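Side-chain contacts in AxyAgu115A (Amphibacillus xylanus NBRC 15112, PDB 6NPS), which probably hydrolyses glycosidic bonds as a family GH115 alpha-glucuronidase, releasing glucuronic acid side groups from glucuronoxylan: residues A[514-519]-A[580-585]; A[518-523]-A[527-532]. The protein carries 3 engineered substitutions. One frame throughout, in Å; residues are numbered along the deposited sequence.

Contact 1 of 2, residues A[514-519]-A[580-585]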
ATOM      1  N   THR A 514       1.291  30.566   5.149  1.00 30.93           N
ATOM      2  CA  THR A 514       0.109  30.335   5.980  1.00 28.34           C
ATOM      3  C   THR A 514      -1.048  29.758   5.172  1.00 31.03           C
ATOM      4  O   THR A 514      -1.827  28.948   5.709  1.00 30.63           O
ATOM      5  CB  THR A 514      -0.345  31.619   6.729  1.00 30.72           C
ATOM      6  OG1 THR A 514      -0.565  32.729   5.819  1.00 29.11           O
ATOM      7  CG2 THR A 514       0.660  32.023   7.818  1.00 28.80           C
ATOM      8  N   LYS A 515      -1.181  30.148   3.895  1.00 28.80           N
ATOM      9  CA  LYS A 515      -2.190  29.519   3.042  1.00 31.60           C
ATOM     10  C   LYS A 515      -1.938  28.018   2.890  1.00 31.91           C
ATOM     11  O   LYS A 515      -2.848  27.200   3.052  1.00 35.23           O
ATOM     12  CB  LYS A 515      -2.247  30.179   1.638  1.00 34.17           C
ATOM     13  CG  LYS A 515      -3.555  29.689   0.972  1.00 40.72           C
ATOM     14  CD  LYS A 515      -3.866  30.274  -0.338  1.00 49.17           C
ATOM     15  CE  LYS A 515      -5.108  29.586  -0.951  1.00 47.36           C
ATOM     16  NZ  LYS A 515      -6.417  30.184  -0.630  1.00 43.80           N
ATOM     17  N   ILE A 516      -0.700  27.639   2.583  1.00 33.08           N
ATOM     18  CA  ILE A 516      -0.357  26.224   2.408  1.00 30.69           C
ATOM     19  C   ILE A 516      -0.474  25.441   3.731  1.00 31.92           C
ATOM     20  O   ILE A 516      -1.070  24.357   3.777  1.00 28.72           O
ATOM     21  CB  ILE A 516       1.043  26.112   1.780  1.00 26.03           C
ATOM     22  CG1 ILE A 516       1.002  26.669   0.346  1.00 27.00           C
ATOM     23  CG2 ILE A 516       1.531  24.634   1.832  1.00 27.06           C
ATOM     24  CD1 ILE A 516       2.335  27.226  -0.057  1.00 29.13           C
ATOM     25  N   ALA A 517       0.049  25.987   4.834  1.00 28.65           N
ATOM     26  CA  ALA A 517      -0.069  25.293   6.112  1.00 29.07           C
ATOM     27  C   ALA A 517      -1.522  25.096   6.518  1.00 32.70           C
ATOM     28  O   ALA A 517      -1.872  24.051   7.092  1.00 31.73           O
ATOM     29  CB  ALA A 517       0.659  26.039   7.241  1.00 30.90           C
ATOM     30  N   HIS A 518      -2.356  26.056   6.256  1.00 32.50           N
ATOM     31  CA  HIS A 518      -3.710  25.936   6.622  1.00 33.36           C
ATOM     32  C   HIS A 518      -4.447  24.923   5.805  1.00 33.13           C
ATOM     33  O   HIS A 518      -5.406  24.440   6.216  1.00 32.65           O
ATOM     34  CB  HIS A 518      -4.371  27.293   6.805  1.00 32.72           C
ATOM     35  CG  HIS A 518      -5.392  27.621   5.792  1.00 39.05           C
ATOM     36  ND1 HIS A 518      -5.095  27.737   4.467  1.00 36.95           N
ATOM     37  CD2 HIS A 518      -6.708  27.883   5.912  1.00 39.90           C
ATOM     38  CE1 HIS A 518      -6.190  28.037   3.809  1.00 41.12           C
ATOM     39  NE2 HIS A 518      -7.181  28.132   4.664  1.00 42.36           N
ATOM     40  N   ASN A 519      -3.976  24.622   4.633  1.00 31.20           N
ATOM     41  CA  ASN A 519      -4.616  23.612   3.788  1.00 32.83           C
ATOM     42  C   ASN A 519      -4.376  22.191   4.307  1.00 30.50           C
ATOM     43  O   ASN A 519      -5.212  21.300   4.071  1.00 31.94           O
ATOM     44  CB  ASN A 519      -4.113  23.726   2.341  1.00 34.00           C
ATOM     45  CG  ASN A 519      -4.807  24.835   1.597  1.00 41.39           C
ATOM     46  OD1 ASN A 519      -5.775  25.396   2.118  1.00 36.61           O
ATOM     47  ND2 ASN A 519      -4.348  25.150   0.362  1.00 38.00           N
ATOM     48  N   ASN A 580       9.339  23.362   4.028  1.00 28.21           N
ATOM     49  CA  ASN A 580      10.230  22.213   3.865  1.00 30.27           C
ATOM     50  C   ASN A 580       9.509  20.912   4.219  1.00 32.55           C
ATOM     51  O   ASN A 580       9.677  19.878   3.546  1.00 27.83           O
ATOM     52  CB  ASN A 580      11.471  22.392   4.722  1.00 27.80           C
ATOM     53  CG  ASN A 580      12.420  21.190   4.635  1.00 28.83           C
ATOM     54  OD1 ASN A 580      13.083  21.002   3.625  1.00 31.20           O
ATOM     55  ND2 ASN A 580      12.472  20.385   5.677  1.00 26.98           N
ATOM     56  N   LEU A 581       8.669  20.951   5.257  1.00 28.13           N
ATOM     57  CA  LEU A 581       7.936  19.744   5.639  1.00 28.19           C
ATOM     58  C   LEU A 581       6.909  19.353   4.574  1.00 27.83           C
ATOM     59  O   LEU A 581       6.744  18.158   4.277  1.00 29.12           O
ATOM     60  CB  LEU A 581       7.214  19.992   6.963  1.00 26.41           C
ATOM     61  CG  LEU A 581       6.432  18.778   7.485  1.00 35.94           C
ATOM     62  CD1 LEU A 581       6.480  18.882   8.999  1.00 39.10           C
ATOM     63  CD2 LEU A 581       4.968  18.836   7.035  1.00 32.43           C
ATOM     64  N   GLN A 582       6.162  20.333   4.035  1.00 26.37           N
ATOM     65  CA  GLN A 582       5.228  20.042   2.943  1.00 28.40           C
ATOM     66  C   GLN A 582       5.980  19.435   1.753  1.00 28.99           C
ATOM     67  O   GLN A 582       5.580  18.403   1.205  1.00 25.34           O
ATOM     68  CB  GLN A 582       4.499  21.306   2.501  1.00 26.87           C
ATOM     69  CG  GLN A 582       3.688  22.001   3.574  1.00 29.46           C
ATOM     70  CD  GLN A 582       2.291  21.438   3.686  1.00 33.73           C
ATOM     71  OE1 GLN A 582       1.739  20.940   2.704  1.00 35.20           O
ATOM     72  NE2 GLN A 582       1.714  21.497   4.885  1.00 32.28           N
ATOM     73  N   LYS A 583       7.099  20.054   1.373  1.00 28.58           N
ATOM     74  CA  LYS A 583       7.880  19.587   0.229  1.00 28.94           C
ATOM     75  C   LYS A 583       8.343  18.154   0.421  1.00 30.94           C
ATOM     76  O   LYS A 583       8.296  17.339  -0.513  1.00 30.33           O
ATOM     77  CB  LYS A 583       9.068  20.511   0.042  1.00 26.96           C
ATOM     78  CG  LYS A 583      10.090  20.087  -1.015  1.00 31.00           C
ATOM     79  CD  LYS A 583      11.192  21.166  -1.046  1.00 35.42           C
ATOM     80  CE  LYS A 583      12.355  20.827  -1.986  1.00 41.30           C
ATOM     81  NZ  LYS A 583      13.467  21.802  -1.639  1.00 45.56           N
ATOM     82  N   MET A 584       8.826  17.843   1.619  1.00 27.00           N
ATOM     83  CA  MET A 584       9.300  16.503   1.926  1.00 30.67           C
ATOM     84  C   MET A 584       8.239  15.469   1.612  1.00 30.82           C
ATOM     85  O   MET A 584       8.522  14.446   0.987  1.00 29.46           O
ATOM     86  CB  MET A 584       9.686  16.405   3.401  1.00 30.43           C
ATOM     87  CG  MET A 584      10.144  14.996   3.802  1.00 30.12           C
ATOM     88  SD  MET A 584      10.558  14.970   5.586  1.00 35.13           S
ATOM     89  CE  MET A 584       8.926  15.033   6.301  1.00 32.61           C
ATOM     90  N   TRP A 585       7.015  15.711   2.075  1.00 26.60           N
ATOM     91  CA  TRP A 585       5.940  14.745   1.876  1.00 25.17           C
ATOM     92  C   TRP A 585       5.473  14.687   0.427  1.00 24.08           C
ATOM     93  O   TRP A 585       5.069  13.625  -0.047  1.00 27.55           O
ATOM     94  CB  TRP A 585       4.769  15.087   2.784  1.00 26.10           C
ATOM     95  CG  TRP A 585       5.029  14.705   4.234  1.00 28.33           C
ATOM     96  CD1 TRP A 585       5.101  15.552   5.302  1.00 26.47           C
ATOM     97  CD2 TRP A 585       5.205  13.383   4.744  1.00 25.46           C
ATOM     98  NE1 TRP A 585       5.310  14.833   6.457  1.00 25.49           N
ATOM     99  CE2 TRP A 585       5.384  13.499   6.144  1.00 25.16           C
ATOM    100  CE3 TRP A 585       5.227  12.102   4.145  1.00 27.24           C
ATOM    101  CZ2 TRP A 585       5.583  12.389   6.977  1.00 24.59           C
ATOM    102  CZ3 TRP A 585       5.431  10.998   4.965  1.00 29.71           C
ATOM    103  CH2 TRP A 585       5.597  11.147   6.378  1.00 32.22           C
TER
HETATM  104  O   HOH W   1      -0.895  21.856   2.337  1.00 31.93           O
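In the helical region that follows the eight-stranded parallel barrel of this GH115 enzyme, Ile516 near the end of helix 500-519 meets Gln582 in the middle of helix 564-596. The closest pair of CA atoms across the contact, those of Ala517 and Gln582, is 8.1 Å apart, and the glutamine side chain spans about half of that distance. Its CB is directed at helix 500-519, and the chain then bends at its second torsion (chi2 -86°), which presents a face of the amide to the CG2 methyl of Ile516. Ile516 CG2 lies 3.8 Å from Gln582 CD, with CG and OE1 of the same glutamine about equally near. This methyl stands anti to the backbone N of Ile516 because chi1 is -67°, while the longer CG1 branch occupies the position beside that nitrogen.

No direct hydrogen bond joins the two segments; a water does so instead. It donates to Ile516 O at 2.9 Å and to Gln582 OE1 at 2.8 Å, linking a main-chain carbonyl near the helix end to the amide oxygen. The other half of the amide donates from NE2 to Arg520 O, just past the helix, so both ends of the group have partners and its rotation is probably fixed. A leucine in place of Gln582 would probably keep some contact with the Ile516 methyl but leave Arg520 O without its amide donor and the bridging water without one of its acceptors.

Helix 537-558 completes the buried surroundings, touching Ile516 through Leu541 and Arg544 and Gln582 through Ile545, while Leu579 and Asn578 of helix 564-596 reach Ile516 and Ala517.

Contact 2 of 2, residues A[518-523]-A[527-532]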
ATOM      1  N   HIS A 518      -2.356  26.056   6.256  1.00 32.50           N
ATOM      2  CA  HIS A 518      -3.710  25.936   6.622  1.00 33.36           C
ATOM      3  C   HIS A 518      -4.447  24.923   5.805  1.00 33.13           C
ATOM      4  O   HIS A 518      -5.406  24.440   6.216  1.00 32.65           O
ATOM      5  CB  HIS A 518      -4.371  27.293   6.805  1.00 32.72           C
ATOM      6  CG  HIS A 518      -5.392  27.621   5.792  1.00 39.05           C
ATOM      7  ND1 HIS A 518      -5.095  27.737   4.467  1.00 36.95           N
ATOM      8  CD2 HIS A 518      -6.708  27.883   5.912  1.00 39.90           C
ATOM      9  CE1 HIS A 518      -6.190  28.037   3.809  1.00 41.12           C
ATOM     10  NE2 HIS A 518      -7.181  28.132   4.664  1.00 42.36           N
ATOM     11  N   ASN A 519      -3.976  24.622   4.633  1.00 31.20           N
ATOM     12  CA  ASN A 519      -4.616  23.612   3.788  1.00 32.83           C
ATOM     13  C   ASN A 519      -4.376  22.191   4.307  1.00 30.50           C
ATOM     14  O   ASN A 519      -5.212  21.300   4.071  1.00 31.94           O
ATOM     15  CB  ASN A 519      -4.113  23.726   2.341  1.00 34.00           C
ATOM     16  CG  ASN A 519      -4.807  24.835   1.597  1.00 41.39           C
ATOM     17  OD1 ASN A 519      -5.775  25.396   2.118  1.00 36.61           O
ATOM     18  ND2 ASN A 519      -4.348  25.150   0.362  1.00 38.00           N
ATOM     19  N   ARG A 520      -3.243  21.947   4.974  1.00 29.89           N
ATOM     20  CA  ARG A 520      -3.005  20.652   5.648  1.00 28.04           C
ATOM     21  C   ARG A 520      -1.982  20.935   6.729  1.00 33.19           C
ATOM     22  O   ARG A 520      -0.809  21.164   6.403  1.00 35.47           O
ATOM     23  CB  ARG A 520      -2.476  19.617   4.668  1.00 27.83           C
ATOM     24  CG  ARG A 520      -2.332  18.204   5.244  1.00 28.78           C
ATOM     25  CD  ARG A 520      -3.744  17.708   5.571  1.00 29.40           C
ATOM     26  NE  ARG A 520      -3.753  16.312   5.842  1.00 32.48           N
ATOM     27  CZ  ARG A 520      -4.743  15.481   5.570  1.00 32.33           C
ATOM     28  NH1 ARG A 520      -5.851  15.898   4.970  1.00 29.40           N
ATOM     29  NH2 ARG A 520      -4.595  14.214   5.899  1.00 33.73           N
ATOM     30  N   ARG A 521      -2.407  20.931   8.010  1.00 29.46           N
ATOM     31  CA  ARG A 521      -1.510  21.361   9.067  1.00 30.17           C
ATOM     32  C   ARG A 521      -0.334  20.374   9.195  1.00 32.07           C
ATOM     33  O   ARG A 521      -0.435  19.208   8.793  1.00 30.97           O
ATOM     34  CB  ARG A 521      -2.299  21.478  10.372  1.00 31.81           C
ATOM     35  CG  ARG A 521      -3.386  22.575  10.322  1.00 31.20           C
ATOM     36  CD  ARG A 521      -3.863  22.827  11.749  1.00 34.81           C
ATOM     37  NE  ARG A 521      -5.181  23.447  11.868  1.00 38.59           N
ATOM     38  CZ  ARG A 521      -5.384  24.752  12.055  1.00 38.88           C
ATOM     39  NH1 ARG A 521      -4.344  25.596  12.100  1.00 34.53           N
ATOM     40  NH2 ARG A 521      -6.618  25.219  12.201  1.00 41.47           N
ATOM     41  N   PRO A 522       0.809  20.842   9.696  1.00 32.01           N
ATOM     42  CA  PRO A 522       2.066  20.064   9.584  1.00 34.00           C
ATOM     43  C   PRO A 522       2.011  18.616  10.062  1.00 32.12           C
ATOM     44  O   PRO A 522       2.445  17.720   9.328  1.00 32.08           O
ATOM     45  CB  PRO A 522       3.023  20.883  10.463  1.00 35.34           C
ATOM     46  CG  PRO A 522       2.544  22.259  10.352  1.00 39.27           C
ATOM     47  CD  PRO A 522       1.066  22.235  10.120  1.00 34.47           C
ATOM     48  N   GLU A 523       1.554  18.374  11.297  1.00 28.05           N
ATOM     49  CA  GLU A 523       1.555  17.026  11.850  1.00 31.67           C
ATOM     50  C   GLU A 523       0.660  16.096  11.041  1.00 32.88           C
ATOM     51  O   GLU A 523       0.887  14.879  11.004  1.00 28.74           O
ATOM     52  CB  GLU A 523       1.089  17.067  13.326  1.00 33.49           C
ATOM     53  CG  GLU A 523       2.033  17.813  14.267  1.00 36.28           C
ATOM     54  CD  GLU A 523       1.699  19.327  14.450  1.00 42.32           C
ATOM     55  OE1 GLU A 523       1.133  19.964  13.489  1.00 38.67           O
ATOM     56  OE2 GLU A 523       2.028  19.865  15.569  1.00 40.24           O
ATOM     57  N   VAL A 527       2.083  11.374   3.139  1.00 27.36           N
ATOM     58  CA  VAL A 527       2.174  10.969   1.749  1.00 31.73           C
ATOM     59  C   VAL A 527       0.778  10.710   1.191  1.00 32.40           C
ATOM     60  O   VAL A 527      -0.120  10.241   1.900  1.00 31.05           O
ATOM     61  CB  VAL A 527       3.087   9.732   1.656  1.00 31.95           C
ATOM     62  CG1 VAL A 527       2.393   8.537   2.259  1.00 35.01           C
ATOM     63  CG2 VAL A 527       3.455   9.489   0.225  1.00 34.69           C
ATOM     64  N   ASP A 528       0.555  11.101  -0.069  1.00 36.86           N
ATOM     65  CA  ASP A 528      -0.706  10.845  -0.752  1.00 42.56           C
ATOM     66  C   ASP A 528      -1.880  11.635  -0.175  1.00 43.07           C
ATOM     67  O   ASP A 528      -3.035  11.306  -0.439  1.00 45.01           O
ATOM     68  CB  ASP A 528      -1.044   9.345  -0.760  1.00 49.64           C
ATOM     69  CG  ASP A 528      -0.032   8.518  -1.577  1.00 57.56           C
ATOM     70  OD1 ASP A 528       0.530   9.051  -2.559  1.00 55.85           O
ATOM     71  OD2 ASP A 528       0.197   7.334  -1.230  1.00 63.35           O
ATOM     72  N   VAL A 529      -1.640  12.678   0.605  1.00 35.64           N
ATOM     73  CA  VAL A 529      -2.717  13.639   0.852  1.00 32.03           C
ATOM     74  C   VAL A 529      -3.050  14.351  -0.448  1.00 27.31           C
ATOM     75  O   VAL A 529      -4.179  14.304  -0.941  1.00 30.88           O
ATOM     76  CB  VAL A 529      -2.314  14.608   1.975  1.00 26.95           C
ATOM     77  CG1 VAL A 529      -3.312  15.758   2.093  1.00 29.90           C
ATOM     78  CG2 VAL A 529      -2.179  13.780   3.337  1.00 27.19           C
ATOM     79  N   TYR A 530      -2.048  14.970  -1.048  1.00 27.77           N
ATOM     80  CA  TYR A 530      -2.137  15.458  -2.419  1.00 32.36           C
ATOM     81  C   TYR A 530      -1.848  14.306  -3.383  1.00 35.12           C
ATOM     82  O   TYR A 530      -1.027  13.429  -3.099  1.00 32.20           O
ATOM     83  CB  TYR A 530      -1.116  16.563  -2.669  1.00 26.04           C
ATOM     84  CG  TYR A 530      -1.393  17.847  -1.931  1.00 30.82           C
ATOM     85  CD1 TYR A 530      -1.091  17.970  -0.567  1.00 31.01           C
ATOM     86  CD2 TYR A 530      -1.957  18.952  -2.605  1.00 33.58           C
ATOM     87  CE1 TYR A 530      -1.363  19.138   0.124  1.00 34.37           C
ATOM     88  CE2 TYR A 530      -2.215  20.141  -1.936  1.00 33.96           C
ATOM     89  CZ  TYR A 530      -1.907  20.224  -0.574  1.00 33.71           C
ATOM     90  OH  TYR A 530      -2.158  21.375   0.128  1.00 33.36           O
ATOM     91  N   HIS A 531      -2.531  14.291  -4.518  1.00 31.46           N
ATOM     92  CA  HIS A 531      -2.293  13.186  -5.429  1.00 30.60           C
ATOM     93  C   HIS A 531      -0.937  13.380  -6.101  1.00 26.29           C
ATOM     94  O   HIS A 531      -0.581  14.500  -6.462  1.00 29.21           O
ATOM     95  CB  HIS A 531      -3.398  13.092  -6.479  1.00 34.71           C
ATOM     96  CG  HIS A 531      -3.436  11.761  -7.156  1.00 37.34           C
ATOM     97  ND1 HIS A 531      -2.651  11.477  -8.248  1.00 33.56           N
ATOM     98  CD2 HIS A 531      -4.075  10.611  -6.839  1.00 38.95           C
ATOM     99  CE1 HIS A 531      -2.835  10.216  -8.605  1.00 34.82           C
ATOM    100  NE2 HIS A 531      -3.699   9.669  -7.770  1.00 35.99           N
ATOM    101  N   PRO A 532      -0.161  12.315  -6.282  1.00 28.22           N
ATOM    102  CA  PRO A 532       1.175  12.467  -6.883  1.00 29.28           C
ATOM    103  C   PRO A 532       1.150  13.044  -8.301  1.00 32.30           C
ATOM    104  O   PRO A 532       2.114  13.723  -8.676  1.00 31.42           O
ATOM    105  CB  PRO A 532       1.733  11.030  -6.891  1.00 31.38           C
ATOM    106  CG  PRO A 532       0.926  10.308  -5.975  1.00 40.33           C
ATOM    107  CD  PRO A 532      -0.450  10.933  -5.924  1.00 33.86           C
TER
HETATM  108  O   HOH W   2      -2.043  23.879  -0.831  1.00 42.74           O
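Arg520 lays one face of its guanidinium over the two methyls of Val529. The valine approaches from the facing segment, with CG1 3.6 Å above the guanidinium plane and displaced toward its rim; CG2 makes the closest approach, 3.5 Å from Arg520 NH2. CG stands anti to the backbone N of Arg520 (chi1 -174°), and a bend at chi2 (65°) brings the rest of the chain alongside Val529, whose CG1 also lies 4.0 Å from Arg520 CD. This is nonpolar contact against a flat cation, whose NE donates to Ala524 O within the intervening turn.

A second, wetter meeting lies beside it. The hydroxyl of Tyr530 reaches back to Asn519, where its OH is 3.8 Å from Asn519 CB, and a water spans the polar groups: it accepts from Asn519 ND2 at 2.9 Å and donates to Tyr530 OH at 2.7 Å. Asn519 ND2 also donates to Lys825 O in the C-terminal part of the chain.

The loop between helices 500-519 and 537-558 thus folds back against the end of helix 500-519, with Tyr530 set against Leu541 of helix 537-558 and Leu586 of helix 564-596, and Val529 against Tyr957.

In the fold
From the N terminus, past barrel strand 446-450 and several helices, the chain enters helix 500-519, where both contacts begin; they share His518 and Asn519. Contact 2 closes first, a short loop with three residues between its segments, on the way into helix 537-558. Contact 1 closes later, after that helix and part of helix 564-596, across 60 residues. Segment 527-532 lies wholly within this longer span, while segment 518-523 overlaps its start, so the short closure is almost nested in the long one. Their centres are 7 Å apart, and they also meet where Leu581 CD2 packs on Pro522 O. Together they tie the end of helix 500-519 to its following loop and to helix 564-596.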